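Long-range contacts in putative isomerase YbhH (Escherichia coli, PDB 6OTV), which is a putative isomerase of the PrpF family, built on the diaminopimelate epimerase-like fold, whose substrate is not established: residues A[1-6]-A[345-350]; A[209-213]-A[263-267]; A[12-18]-A[95-100]; A[32-36]-A[84-88]. All coordinates share one frame. Residues are numbered along the deposited sequence.

Contact 1: A[1-6]-A[345-350]; sequences MKKIPC and GEVYLP
Five backbone hydrogen bonds pair the N- and C-terminal strands, antiparallel and edge to edge in the sheet. Ile4 and Val347 form a hydrogen-bonded pair, Ile4 N to Val347 O at 2.9 Å and Val347 N to Ile4 O at 3.0 Å; Cys6 and Gly345 form the next, Cys6 N to Gly345 O at 3.0 Å and Gly345 N to Cys6 O at 3.1 Å. Leu349 N reaches Lys2 O at 2.8 Å. Lys3-Tyr348 and Pro5-Glu346 are the non-hydrogen-bonded pairs. The axes of 3-6 and 346-348 approach to 4.6 Å, with 145° between their directions. Lys3, Pro5, Glu346 and Tyr348 share one face. On the other, Cys6 CB packs on CG2 of Val347 (chi1 t) at 3.5 Å; nearer the termini, Met1 CG meets CD1 of Leu349 (chi1 m, chi2 t) at 3.8 Å. Gly345 (phi 164°, psi -135°) turns the corner; a CB would jam against the preceding carbonyl O. Helix 28-39 receives Met1, Ile4 and Leu349, while Cys6 touches Ala17 and Leu19 of strand 14-20.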
loop_
_atom_site.group_PDB
_atom_site.type_symbol
_atom_site.label_atom_id
_atom_site.label_comp_id
_atom_site.label_asym_id
_atom_site.label_seq_id
_atom_site.Cartn_x
_atom_site.Cartn_y
_atom_site.Cartn_z
ATOM N N MET A 1 6.496 -21.746 -29.619
ATOM C CA MET A 1 5.348 -22.113 -28.795
ATOM C C MET A 1 4.123 -22.382 -29.666
ATOM O O MET A 1 3.791 -21.588 -30.548
ATOM C CB MET A 1 5.046 -21.014 -27.769
ATOM C CG MET A 1 3.948 -21.373 -26.770
ATOM S SD MET A 1 3.711 -20.145 -25.462
ATOM C CE MET A 1 5.302 -20.194 -24.636
ATOM N N LYS A 2 3.454 -23.511 -29.420
ATOM C CA LYS A 2 2.292 -23.901 -30.202
ATOM C C LYS A 2 0.990 -23.932 -29.417
ATOM O O LYS A 2 -0.078 -23.943 -30.039
ATOM C CB LYS A 2 2.516 -25.278 -30.846
ATOM C CG LYS A 2 3.420 -25.221 -32.064
ATOM C CD LYS A 2 2.837 -24.282 -33.116
ATOM C CE LYS A 2 3.819 -24.025 -34.249
ATOM N NZ LYS A 2 4.996 -23.228 -33.804
ATOM N N LYS A 3 1.042 -23.939 -28.087
ATOM C CA LYS A 3 -0.160 -23.900 -27.270
ATOM C C LYS A 3 0.181 -23.271 -25.927
ATOM O O LYS A 3 1.335 -23.284 -25.487
ATOM C CB LYS A 3 -0.758 -25.297 -27.070
ATOM C CG LYS A 3 0.145 -26.247 -26.306
ATOM C CD LYS A 3 -0.556 -27.562 -26.031
ATOM C CE LYS A 3 0.314 -28.491 -25.203
ATOM N NZ LYS A 3 -0.373 -29.784 -24.943
ATOM N N ILE A 4 -0.842 -22.724 -25.275
ATOM C CA ILE A 4 -0.670 -22.029 -24.001
ATOM C C ILE A 4 -1.978 -22.077 -23.215
ATOM O O ILE A 4 -3.058 -21.899 -23.797
ATOM C CB ILE A 4 -0.201 -20.581 -24.226
ATOM C CG1 ILE A 4 -0.016 -19.851 -22.894
ATOM C CG2 ILE A 4 -1.181 -19.821 -25.116
ATOM C CD1 ILE A 4 0.526 -18.447 -23.051
ATOM N N PRO A 5 -1.935 -22.344 -21.908
ATOM C CA PRO A 5 -3.154 -22.240 -21.094
ATOM C C PRO A 5 -3.703 -20.821 -21.117
ATOM O O PRO A 5 -2.951 -19.842 -21.089
ATOM C CB PRO A 5 -2.681 -22.638 -19.690
ATOM C CG PRO A 5 -1.457 -23.458 -19.924
ATOM C CD PRO A 5 -0.797 -22.870 -21.137
ATOM N N CYS A 6 -5.027 -20.714 -21.161
ATOM C CA CYS A 6 -5.661 -19.413 -21.308
ATOM C C CYS A 6 -7.056 -19.443 -20.700
ATOM O O CYS A 6 -7.716 -20.485 -20.663
ATOM C CB CYS A 6 -5.723 -19.007 -22.783
ATOM S SG CYS A 6 -6.483 -17.405 -23.102
ATOM N N GLY A 345 -9.240 -23.171 -20.594
ATOM C CA GLY A 345 -8.652 -24.286 -21.310
ATOM C C GLY A 345 -7.331 -23.977 -21.985
ATOM O O GLY A 345 -6.446 -23.354 -21.390
ATOM N N GLU A 346 -7.186 -24.409 -23.236
ATOM C CA GLU A 346 -5.929 -24.307 -23.964
ATOM C C GLU A 346 -6.165 -23.590 -25.286
ATOM O O GLU A 346 -7.112 -23.914 -26.011
ATOM C CB GLU A 346 -5.337 -25.699 -24.213
ATOM C CG GLU A 346 -3.861 -25.705 -24.572
ATOM C CD GLU A 346 -2.961 -25.573 -23.359
ATOM O OE1 GLU A 346 -3.471 -25.649 -22.221
ATOM O OE2 GLU A 346 -1.738 -25.401 -23.545
ATOM N N VAL A 347 -5.307 -22.621 -25.599
ATOM C CA VAL A 347 -5.348 -21.907 -26.870
ATOM C C VAL A 347 -4.161 -22.356 -27.708
ATOM O O VAL A 347 -3.041 -22.474 -27.200
ATOM C CB VAL A 347 -5.341 -20.377 -26.670
ATOM C CG1 VAL A 347 -5.084 -19.659 -27.993
ATOM C CG2 VAL A 347 -6.664 -19.921 -26.079
ATOM N N TYR A 348 -4.409 -22.613 -28.989
ATOM C CA TYR A 348 -3.400 -23.124 -29.906
ATOM C C TYR A 348 -2.970 -22.028 -30.869
ATOM O O TYR A 348 -3.803 -21.266 -31.373
ATOM C CB TYR A 348 -3.930 -24.338 -30.674
ATOM C CG TYR A 348 -4.340 -25.469 -29.755
ATOM C CD1 TYR A 348 -3.449 -26.487 -29.435
ATOM C CD2 TYR A 348 -5.609 -25.503 -29.182
ATOM C CE1 TYR A 348 -3.813 -27.514 -28.584
ATOM C CE2 TYR A 348 -5.981 -26.529 -28.329
ATOM C CZ TYR A 348 -5.077 -27.530 -28.032
ATOM O OH TYR A 348 -5.439 -28.554 -27.183
ATOM N N LEU A 349 -1.664 -21.952 -31.117
ATOM C CA LEU A 349 -1.057 -20.908 -31.930
ATOM C C LEU A 349 -0.709 -21.436 -33.316
ATOM O O LEU A 349 -0.160 -22.537 -33.441
ATOM C CB LEU A 349 0.207 -20.378 -31.254
ATOM C CG LEU A 349 0.042 -20.089 -29.759
ATOM C CD1 LEU A 349 1.379 -19.747 -29.114
ATOM C CD2 LEU A 349 -0.978 -18.973 -29.536
ATOM N N PRO A 350 -1.012 -20.677 -34.381
ATOM C CA PRO A 350 -0.738 -21.104 -35.761
ATOM C C PRO A 350 0.753 -21.217 -36.066
ATOM O O PRO A 350 1.551 -20.660 -35.313
ATOM C CB PRO A 350 -1.384 -20.000 -36.610
ATOM C CG PRO A 350 -1.480 -18.821 -35.707
ATOM C CD PRO A 350 -1.687 -19.367 -34.328
#

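Contact 2: A[209-213]-A[263-267]; sequences TGYEL and INVRY
Hydrogen bonds from two strand side chains to loop carbonyls make this contact. Asn264 ND2 donates to Gly210 O at 2.8 Å and is also bonded to Ser255 OG; Arg266 NE donates to Glu212 O at 2.9 Å (165°), and Arg266 NH2 adds a weak bond to the same Glu212 O at 3.3 Å. Asn264 (chi1 t) and Arg266 (chi1 and chi2 m, chi3 t) are two apart on strand 263-267, so both CA-to-CB bonds point toward the loop, while that of Val265 points away. Within the strand, Arg266 NH1 is held by Val265 O at 2.8 Å and Asn264 OD1 at 3.1 Å.

The loop 209-213 leads into helix 214-219, with Leu213 as N-cap residue, and so is joined to the sheet strand that lies between strands 250-255 and 306-312. Thr209 OG1 accepts from Tyr211 N at 3.0 Å in an ST turn, and Glu212 OE1 and OE2 accept from Gly210 N at 2.9 Å and Thr209 N at 3.0 Å. At phi 95°, psi -5°, a CB on Gly210 would be jammed against the carbonyl O of Thr209, so the turn suits glycine.

Gly210 O and Tyr211 N lie over one face of the Arg266 guanidinium, and Tyr211 CD1 comes 3.5 Å from Asn264 ND2. The Tyr211 hydroxyl is hydrogen-bonded to Pro256 O.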
loop_
_atom_site.group_PDB
_atom_site.type_symbol
_atom_site.label_atom_id
_atom_site.label_comp_id
_atom_site.label_asym_id
_atom_site.label_seq_id
_atom_site.Cartn_x
_atom_site.Cartn_y
_atom_site.Cartn_z
ATOM N N THR A 209 -22.133 21.958 -27.453
ATOM C CA THR A 209 -23.030 21.637 -26.348
ATOM C C THR A 209 -22.399 20.628 -25.402
ATOM O O THR A 209 -22.645 20.673 -24.190
ATOM C CB THR A 209 -24.354 21.084 -26.876
ATOM O OG1 THR A 209 -24.139 19.764 -27.397
ATOM C CG2 THR A 209 -24.906 21.974 -27.979
ATOM N N GLY A 210 -21.579 19.724 -25.934
ATOM C CA GLY A 210 -21.029 18.627 -25.171
ATOM C C GLY A 210 -21.811 17.339 -25.284
ATOM O O GLY A 210 -21.369 16.314 -24.752
ATOM N N TYR A 211 -22.956 17.356 -25.963
ATOM C CA TYR A 211 -23.788 16.172 -26.113
ATOM C C TYR A 211 -23.694 15.576 -27.509
ATOM O O TYR A 211 -24.428 14.632 -27.823
ATOM C CB TYR A 211 -25.239 16.508 -25.763
ATOM C CG TYR A 211 -25.367 17.219 -24.435
ATOM C CD1 TYR A 211 -25.232 16.524 -23.238
ATOM C CD2 TYR A 211 -25.612 18.586 -24.376
ATOM C CE1 TYR A 211 -25.340 17.170 -22.022
ATOM C CE2 TYR A 211 -25.725 19.242 -23.162
ATOM C CZ TYR A 211 -25.586 18.529 -21.989
ATOM O OH TYR A 211 -25.692 19.169 -20.778
ATOM N N GLU A 212 -22.802 16.099 -28.349
ATOM C CA GLU A 212 -22.645 15.587 -29.702
ATOM C C GLU A 212 -22.068 14.174 -29.684
ATOM O O GLU A 212 -21.386 13.765 -28.740
ATOM C CB GLU A 212 -21.741 16.510 -30.526
ATOM C CG GLU A 212 -22.263 17.938 -30.699
ATOM C CD GLU A 212 -21.831 18.872 -29.577
ATOM O OE1 GLU A 212 -21.350 18.383 -28.531
ATOM O OE2 GLU A 212 -21.971 20.102 -29.745
ATOM N N LEU A 213 -22.357 13.427 -30.745
ATOM C CA LEU A 213 -21.828 12.080 -30.874
ATOM C C LEU A 213 -20.312 12.122 -31.064
ATOM O O LEU A 213 -19.770 13.099 -31.591
ATOM C CB LEU A 213 -22.480 11.362 -32.053
ATOM C CG LEU A 213 -23.994 11.148 -31.988
ATOM C CD1 LEU A 213 -24.521 10.644 -33.322
ATOM C CD2 LEU A 213 -24.350 10.181 -30.872
ATOM N N ILE A 263 -22.557 14.976 -14.115
ATOM C CA ILE A 263 -21.836 15.686 -15.164
ATOM C C ILE A 263 -21.848 14.829 -16.420
ATOM O O ILE A 263 -22.007 13.605 -16.348
ATOM C CB ILE A 263 -20.393 16.005 -14.688
ATOM C CG1 ILE A 263 -19.680 16.963 -15.645
ATOM C CG2 ILE A 263 -19.602 14.730 -14.513
ATOM C CD1 ILE A 263 -18.358 17.472 -15.105
ATOM N N ASN A 264 -21.702 15.472 -17.574
ATOM C CA ASN A 264 -21.570 14.797 -18.856
ATOM C C ASN A 264 -20.201 15.122 -19.440
ATOM O O ASN A 264 -19.739 16.264 -19.356
ATOM C CB ASN A 264 -22.681 15.228 -19.820
ATOM C CG ASN A 264 -22.434 14.764 -21.242
ATOM O OD1 ASN A 264 -22.636 13.593 -21.572
ATOM N ND2 ASN A 264 -21.994 15.681 -22.092
ATOM N N VAL A 265 -19.541 14.121 -20.021
ATOM C CA VAL A 265 -18.168 14.295 -20.475
ATOM C C VAL A 265 -18.008 13.757 -21.891
ATOM O O VAL A 265 -18.760 12.894 -22.351
ATOM C CB VAL A 265 -17.143 13.616 -19.531
ATOM C CG1 VAL A 265 -17.298 14.120 -18.097
ATOM C CG2 VAL A 265 -17.267 12.101 -19.596
ATOM N N ARG A 266 -17.009 14.301 -22.584
ATOM C CA ARG A 266 -16.524 13.775 -23.856
ATOM C C ARG A 266 -15.022 13.578 -23.708
ATOM O O ARG A 266 -14.275 14.555 -23.584
ATOM C CB ARG A 266 -16.852 14.717 -25.017
ATOM C CG ARG A 266 -18.332 14.762 -25.373
ATOM C CD ARG A 266 -18.829 13.388 -25.800
ATOM N NE ARG A 266 -20.251 13.385 -26.141
ATOM C CZ ARG A 266 -21.231 13.102 -25.285
ATOM N NH1 ARG A 266 -20.957 12.803 -24.021
ATOM N NH2 ARG A 266 -22.494 13.119 -25.693
ATOM N N TYR A 267 -14.585 12.322 -23.719
ATOM C CA TYR A 267 -13.228 11.939 -23.344
ATOM C C TYR A 267 -12.377 11.772 -24.598
ATOM O O TYR A 267 -12.655 10.902 -25.429
ATOM C CB TYR A 267 -13.264 10.645 -22.528
ATOM C CG TYR A 267 -11.960 10.235 -21.878
ATOM C CD1 TYR A 267 -11.473 10.908 -20.765
ATOM C CD2 TYR A 267 -11.237 9.147 -22.353
ATOM C CE1 TYR A 267 -10.288 10.526 -20.157
ATOM C CE2 TYR A 267 -10.051 8.756 -21.751
ATOM C CZ TYR A 267 -9.582 9.449 -20.653
ATOM O OH TYR A 267 -8.403 9.064 -20.052
#

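Contact 3: A[12-18]-A[95-100]; sequences GTSRGAF and NMLSGV. With PO4 (phosphate ion), chain I.
A buried strand-against-helix contact, this one packs strand 14-18 against the start of helix 94-106 within the diaminopimelate epimerase-like fold. The short segment axes pass 8.0 Å apart at 56°, and the CA atoms of Gly12 and Asn95 come nearest, 4.7 Å apart. Phe18 (chi1 m) and Met96 (all three chi m) make the apolar centre: Phe18 CE1 touches Met96 CE at 3.5 Å, and Met96 SD lies 5.1 Å from the Phe18 ring centroid, an oblique Met-aromatic contact. Met96 O approaches the ring edge, 3.4 Å from Phe18 CZ, and Phe18 CE2 rests 3.6 Å from Gly99 C and 4.3 Å from Val100 CG2. Glycines make the room. A CB on Gly99 would run into Phe18 CZ, one on Gly16 would sit tight against Met96 CE, and one on Gly12 would clash with Asn95 OD1.

At the polar end Thr13 N donates to Asn95 OD1 at 3.1 Å and 171°; Arg337 binds the same oxygen. A phosphate ion, probably from the crystallisation liquor, is held also by Gly94 N and Ile279 N, at the N-terminal ends of helices 94-106 and 279-290, an anion-binding arrangement consistent with the active-site cleft of this epimerase clan. Its O2 accepts a weak bond from Asn95 N at 3.3 Å and a nearly straight one from Asn95 ND2 at 2.7 Å.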
loop_
_atom_site.group_PDB
_atom_site.type_symbol
_atom_site.label_atom_id
_atom_site.label_comp_id
_atom_site.label_asym_id
_atom_site.label_seq_id
_atom_site.Cartn_x
_atom_site.Cartn_y
_atom_site.Cartn_z
ATOM N N GLY A 12 -15.865 -6.189 -16.919
ATOM C CA GLY A 12 -16.676 -5.006 -17.148
ATOM C C GLY A 12 -17.248 -5.037 -18.552
ATOM O O GLY A 12 -17.928 -5.991 -18.949
ATOM N N THR A 13 -16.962 -3.990 -19.327
ATOM C CA THR A 13 -17.418 -3.877 -20.706
ATOM C C THR A 13 -16.360 -4.324 -21.707
ATOM O O THR A 13 -16.441 -3.969 -22.888
ATOM C CB THR A 13 -17.842 -2.440 -21.005
ATOM O OG1 THR A 13 -16.723 -1.563 -20.813
ATOM C CG2 THR A 13 -18.969 -2.020 -20.086
ATOM N N SER A 14 -15.367 -5.085 -21.259
ATOM C CA SER A 14 -14.298 -5.579 -22.111
ATOM C C SER A 14 -14.202 -7.089 -21.967
ATOM O O SER A 14 -14.750 -7.682 -21.034
ATOM C CB SER A 14 -12.953 -4.924 -21.762
ATOM O OG SER A 14 -12.968 -3.540 -22.058
ATOM N N ARG A 15 -13.480 -7.708 -22.899
ATOM C CA ARG A 15 -13.283 -9.150 -22.905
ATOM C C ARG A 15 -11.910 -9.458 -23.486
ATOM O O ARG A 15 -11.432 -8.756 -24.381
ATOM C CB ARG A 15 -14.375 -9.849 -23.720
ATOM C CG ARG A 15 -14.430 -11.356 -23.566
ATOM C CD ARG A 15 -15.418 -11.929 -24.565
ATOM N NE ARG A 15 -14.863 -11.923 -25.915
ATOM C CZ ARG A 15 -15.591 -11.870 -27.025
ATOM N NH1 ARG A 15 -16.914 -11.798 -26.955
ATOM N NH2 ARG A 15 -14.993 -11.875 -28.207
ATOM N N GLY A 16 -11.279 -10.508 -22.975
ATOM C CA GLY A 16 -9.992 -10.903 -23.514
ATOM C C GLY A 16 -9.389 -12.059 -22.746
ATOM O O GLY A 16 -10.043 -12.692 -21.913
ATOM N N ALA A 17 -8.122 -12.329 -23.048
ATOM C CA ALA A 17 -7.406 -13.439 -22.438
ATOM C C ALA A 17 -6.793 -13.026 -21.111
ATOM O O ALA A 17 -6.229 -11.933 -20.981
ATOM C CB ALA A 17 -6.302 -13.960 -23.356
ATOM N N PHE A 18 -6.904 -13.915 -20.131
ATOM C CA PHE A 18 -6.225 -13.787 -18.851
ATOM C C PHE A 18 -5.180 -14.894 -18.770
ATOM O O PHE A 18 -5.513 -16.080 -18.871
ATOM C CB PHE A 18 -7.224 -13.858 -17.695
ATOM C CG PHE A 18 -8.011 -12.584 -17.499
ATOM C CD1 PHE A 18 -8.983 -12.206 -18.412
ATOM C CD2 PHE A 18 -7.772 -11.765 -16.405
ATOM C CE1 PHE A 18 -9.703 -11.034 -18.240
ATOM C CE2 PHE A 18 -8.488 -10.592 -16.225
ATOM C CZ PHE A 18 -9.454 -10.225 -17.145
ATOM N N ASN A 95 -11.485 -1.875 -16.901
ATOM C CA ASN A 95 -12.501 -2.904 -17.064
ATOM C C ASN A 95 -11.894 -4.301 -17.000
ATOM O O ASN A 95 -12.428 -5.180 -16.316
ATOM C CB ASN A 95 -13.256 -2.683 -18.372
ATOM C CG ASN A 95 -14.244 -1.550 -18.268
ATOM O OD1 ASN A 95 -15.373 -1.740 -17.814
ATOM N ND2 ASN A 95 -13.820 -0.354 -18.662
ATOM N N MET A 96 -10.776 -4.526 -17.696
ATOM C CA MET A 96 -10.083 -5.804 -17.556
ATOM C C MET A 96 -9.600 -6.007 -16.127
ATOM O O MET A 96 -9.520 -7.147 -15.653
ATOM C CB MET A 96 -8.913 -5.889 -18.537
ATOM C CG MET A 96 -9.339 -6.002 -19.990
ATOM S SD MET A 96 -10.071 -7.603 -20.385
ATOM C CE MET A 96 -8.607 -8.625 -20.532
ATOM N N LEU A 97 -9.291 -4.915 -15.427
ATOM C CA LEU A 97 -8.932 -4.997 -14.015
ATOM C C LEU A 97 -10.008 -5.709 -13.203
ATOM O O LEU A 97 -9.696 -6.360 -12.199
ATOM C CB LEU A 97 -8.689 -3.589 -13.475
ATOM C CG LEU A 97 -8.263 -3.389 -12.024
ATOM C CD1 LEU A 97 -6.936 -4.074 -11.747
ATOM C CD2 LEU A 97 -8.177 -1.904 -11.728
ATOM N N SER A 98 -11.271 -5.620 -13.639
ATOM C CA SER A 98 -12.369 -6.238 -12.901
ATOM C C SER A 98 -12.200 -7.745 -12.774
ATOM O O SER A 98 -12.709 -8.343 -11.821
ATOM C CB SER A 98 -13.706 -5.930 -13.579
ATOM O OG SER A 98 -13.752 -4.588 -14.023
ATOM N N GLY A 99 -11.509 -8.378 -13.722
ATOM C CA GLY A 99 -11.332 -9.816 -13.671
ATOM C C GLY A 99 -10.089 -10.304 -12.962
ATOM O O GLY A 99 -9.972 -11.505 -12.697
ATOM N N VAL A 100 -9.168 -9.400 -12.624
ATOM C CA VAL A 100 -7.868 -9.818 -12.099
ATOM C C VAL A 100 -8.031 -10.548 -10.771
ATOM O O VAL A 100 -7.456 -11.625 -10.560
ATOM C CB VAL A 100 -6.929 -8.606 -11.968
ATOM C CG1 VAL A 100 -5.648 -8.999 -11.240
ATOM C CG2 VAL A 100 -6.607 -8.035 -13.344
HETATM P P PO4 I . -11.103 1.571 -19.462
HETATM O O1 PO4 I . -10.605 2.118 -20.782
HETATM O O2 PO4 I . -11.314 0.081 -19.575
HETATM O O3 PO4 I . -10.094 1.873 -18.375
HETATM O O4 PO4 I . -12.423 2.216 -19.114
#

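Contact 4: A[32-36]-A[84-88]; sequences DKILM and EQRVD
Val87 and Met36 carry this contact, with 87 and 86 Å² respectively covered by the opposite segment. Val87 (chi1 t), in the short strand 87-88, aims its CA-to-CB bond toward the 32-36 segment of helix 28-39 and sits beside one turn of it: Val87 CG2 lies 3.8 Å from Asp32 O, Val87 CG1 is 3.8 Å from Asp32 OD1, and Leu35 CD1 is 4.4 Å from Val87 CG1. The helical turn is closed by Met36 N donating to Asp32 O at 3.0 Å.

Met36 reaches across with an extended side chain (chi1 m, chi2 and chi3 t). Its CE is 3.6 Å from each of Gln85 O, Arg86 CA and Val87 CG2, and Met36 SD is 3.7 Å from Gln85 CB, the third residue with an appreciable share. Gln85, at phi -79° and psi 88°, centres an inverse gamma turn, which bends the chain along the methionine. Across the turn, Arg86 NH1 and Glu84 OE1 make a very short 2.4 Å salt bridge within their own segment.

The whole is van der Waals packing of helix on chain near the surface. Leu35 and Val87 both touch Ala78 of strand 73-80, strand 87-88 pairs with that strand, and Ile34 of the same helix packs on Met1, Leu24 and Pro25.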
loop_
_atom_site.group_PDB
_atom_site.type_symbol
_atom_site.label_atom_id
_atom_site.label_comp_id
_atom_site.label_asym_id
_atom_site.label_seq_id
_atom_site.Cartn_x
_atom_site.Cartn_y
_atom_site.Cartn_z
ATOM N N ASP A 32 5.018 -10.637 -27.380
ATOM C CA ASP A 32 4.018 -9.914 -28.159
ATOM C C ASP A 32 3.523 -10.742 -29.337
ATOM O O ASP A 32 2.335 -10.698 -29.676
ATOM C CB ASP A 32 4.592 -8.582 -28.641
ATOM C CG ASP A 32 4.682 -7.554 -27.531
ATOM O OD1 ASP A 32 4.247 -7.859 -26.399
ATOM O OD2 ASP A 32 5.187 -6.442 -27.791
ATOM N N LYS A 33 4.416 -11.500 -29.982
ATOM C CA LYS A 33 3.982 -12.378 -31.064
ATOM C C LYS A 33 2.965 -13.400 -30.569
ATOM O O LYS A 33 1.986 -13.702 -31.260
ATOM C CB LYS A 33 5.185 -13.081 -31.693
ATOM C CG LYS A 33 5.964 -12.233 -32.686
ATOM C CD LYS A 33 6.987 -13.077 -33.435
ATOM C CE LYS A 33 7.654 -12.289 -34.554
ATOM N NZ LYS A 33 8.413 -11.115 -34.040
ATOM N N ILE A 34 3.176 -13.936 -29.367
ATOM C CA ILE A 34 2.231 -14.895 -28.809
ATOM C C ILE A 34 0.888 -14.229 -28.545
ATOM O O ILE A 34 -0.170 -14.796 -28.842
ATOM C CB ILE A 34 2.820 -15.532 -27.539
ATOM C CG1 ILE A 34 4.014 -16.414 -27.910
ATOM C CG2 ILE A 34 1.761 -16.325 -26.784
ATOM C CD1 ILE A 34 4.772 -16.946 -26.727
ATOM N N LEU A 35 0.907 -13.008 -28.000
ATOM C CA LEU A 35 -0.342 -12.308 -27.717
ATOM C C LEU A 35 -1.128 -12.044 -28.995
ATOM O O LEU A 35 -2.358 -12.174 -29.013
ATOM C CB LEU A 35 -0.056 -10.999 -26.980
ATOM C CG LEU A 35 0.658 -11.119 -25.632
ATOM C CD1 LEU A 35 0.702 -9.772 -24.921
ATOM C CD2 LEU A 35 -0.014 -12.168 -24.761
ATOM N N MET A 36 -0.435 -11.670 -30.075
ATOM C CA MET A 36 -1.114 -11.474 -31.352
ATOM C C MET A 36 -1.725 -12.775 -31.850
ATOM O O MET A 36 -2.857 -12.788 -32.350
ATOM C CB MET A 36 -0.141 -10.911 -32.390
ATOM C CG MET A 36 0.460 -9.560 -32.033
ATOM S SD MET A 36 1.725 -9.063 -33.223
ATOM C CE MET A 36 2.559 -7.757 -32.328
ATOM N N GLU A 84 -3.994 -4.461 -37.479
ATOM C CA GLU A 84 -2.591 -4.719 -37.775
ATOM C C GLU A 84 -1.954 -5.442 -36.597
ATOM O O GLU A 84 -2.426 -5.363 -35.460
ATOM C CB GLU A 84 -1.822 -3.432 -38.095
ATOM C CG GLU A 84 -1.912 -2.358 -37.031
ATOM C CD GLU A 84 -1.208 -1.084 -37.448
ATOM O OE1 GLU A 84 -0.368 -0.580 -36.672
ATOM O OE2 GLU A 84 -1.487 -0.594 -38.564
ATOM N N GLN A 85 -0.869 -6.158 -36.890
ATOM C CA GLN A 85 -0.180 -6.983 -35.899
ATOM C C GLN A 85 0.687 -6.083 -35.030
ATOM O O GLN A 85 1.869 -5.864 -35.297
ATOM C CB GLN A 85 0.637 -8.071 -36.585
ATOM C CG GLN A 85 -0.214 -9.085 -37.349
ATOM C CD GLN A 85 0.609 -10.202 -37.961
ATOM O OE1 GLN A 85 1.424 -9.972 -38.853
ATOM N NE2 GLN A 85 0.401 -11.421 -37.480
ATOM N N ARG A 86 0.085 -5.557 -33.965
ATOM C CA ARG A 86 0.774 -4.669 -33.044
ATOM C C ARG A 86 0.228 -4.905 -31.644
ATOM O O ARG A 86 -0.926 -5.310 -31.473
ATOM C CB ARG A 86 0.607 -3.196 -33.451
ATOM C CG ARG A 86 1.613 -2.250 -32.805
ATOM C CD ARG A 86 1.478 -0.817 -33.319
ATOM N NE ARG A 86 0.423 -0.070 -32.637
ATOM C CZ ARG A 86 -0.736 0.267 -33.194
ATOM N NH1 ARG A 86 -0.990 -0.071 -34.450
ATOM N NH2 ARG A 86 -1.638 0.947 -32.499
ATOM N N VAL A 87 1.067 -4.657 -30.643
ATOM C CA VAL A 87 0.678 -4.740 -29.241
ATOM C C VAL A 87 1.000 -3.408 -28.579
ATOM O O VAL A 87 2.089 -2.859 -28.774
ATOM C CB VAL A 87 1.388 -5.900 -28.516
ATOM C CG1 VAL A 87 1.056 -5.881 -27.029
ATOM C CG2 VAL A 87 0.987 -7.233 -29.130
ATOM N N ASP A 88 0.051 -2.892 -27.801
ATOM C CA ASP A 88 0.212 -1.645 -27.064
ATOM C C ASP A 88 0.009 -1.920 -25.582
ATOM O O ASP A 88 -1.025 -2.466 -25.184
ATOM C CB ASP A 88 -0.783 -0.588 -27.555
ATOM C CG ASP A 88 -0.599 0.759 -26.873
ATOM O OD1 ASP A 88 0.397 0.946 -26.140
ATOM O OD2 ASP A 88 -1.464 1.637 -27.075
#

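In the fold
Contacts 2 and 3 are buried, contacts 1 and 4 lie near the surface, and all four reach the same extended mixed sheet. Contact 1 is strand pairing through backbone bonds; contact 2 joins a loop to a strand through side-chain donors; contact 3 mixes an apolar core with a polar, phosphate-bound end; contact 4 is van der Waals packing without a hydrogen bond between the segments. Contacts 1 and 3 use neighbouring strands, 3-11 and 14-20, and touch where Cys6 SG meets Ala17 CB at 3.5 Å. Helix 28-39 links contacts 1 and 4, with Met1 SD 3.6 Å from Ile34 CD1. Contact 2 stands apart, its centre about 42 Å from that of contact 1, across the chain's centre.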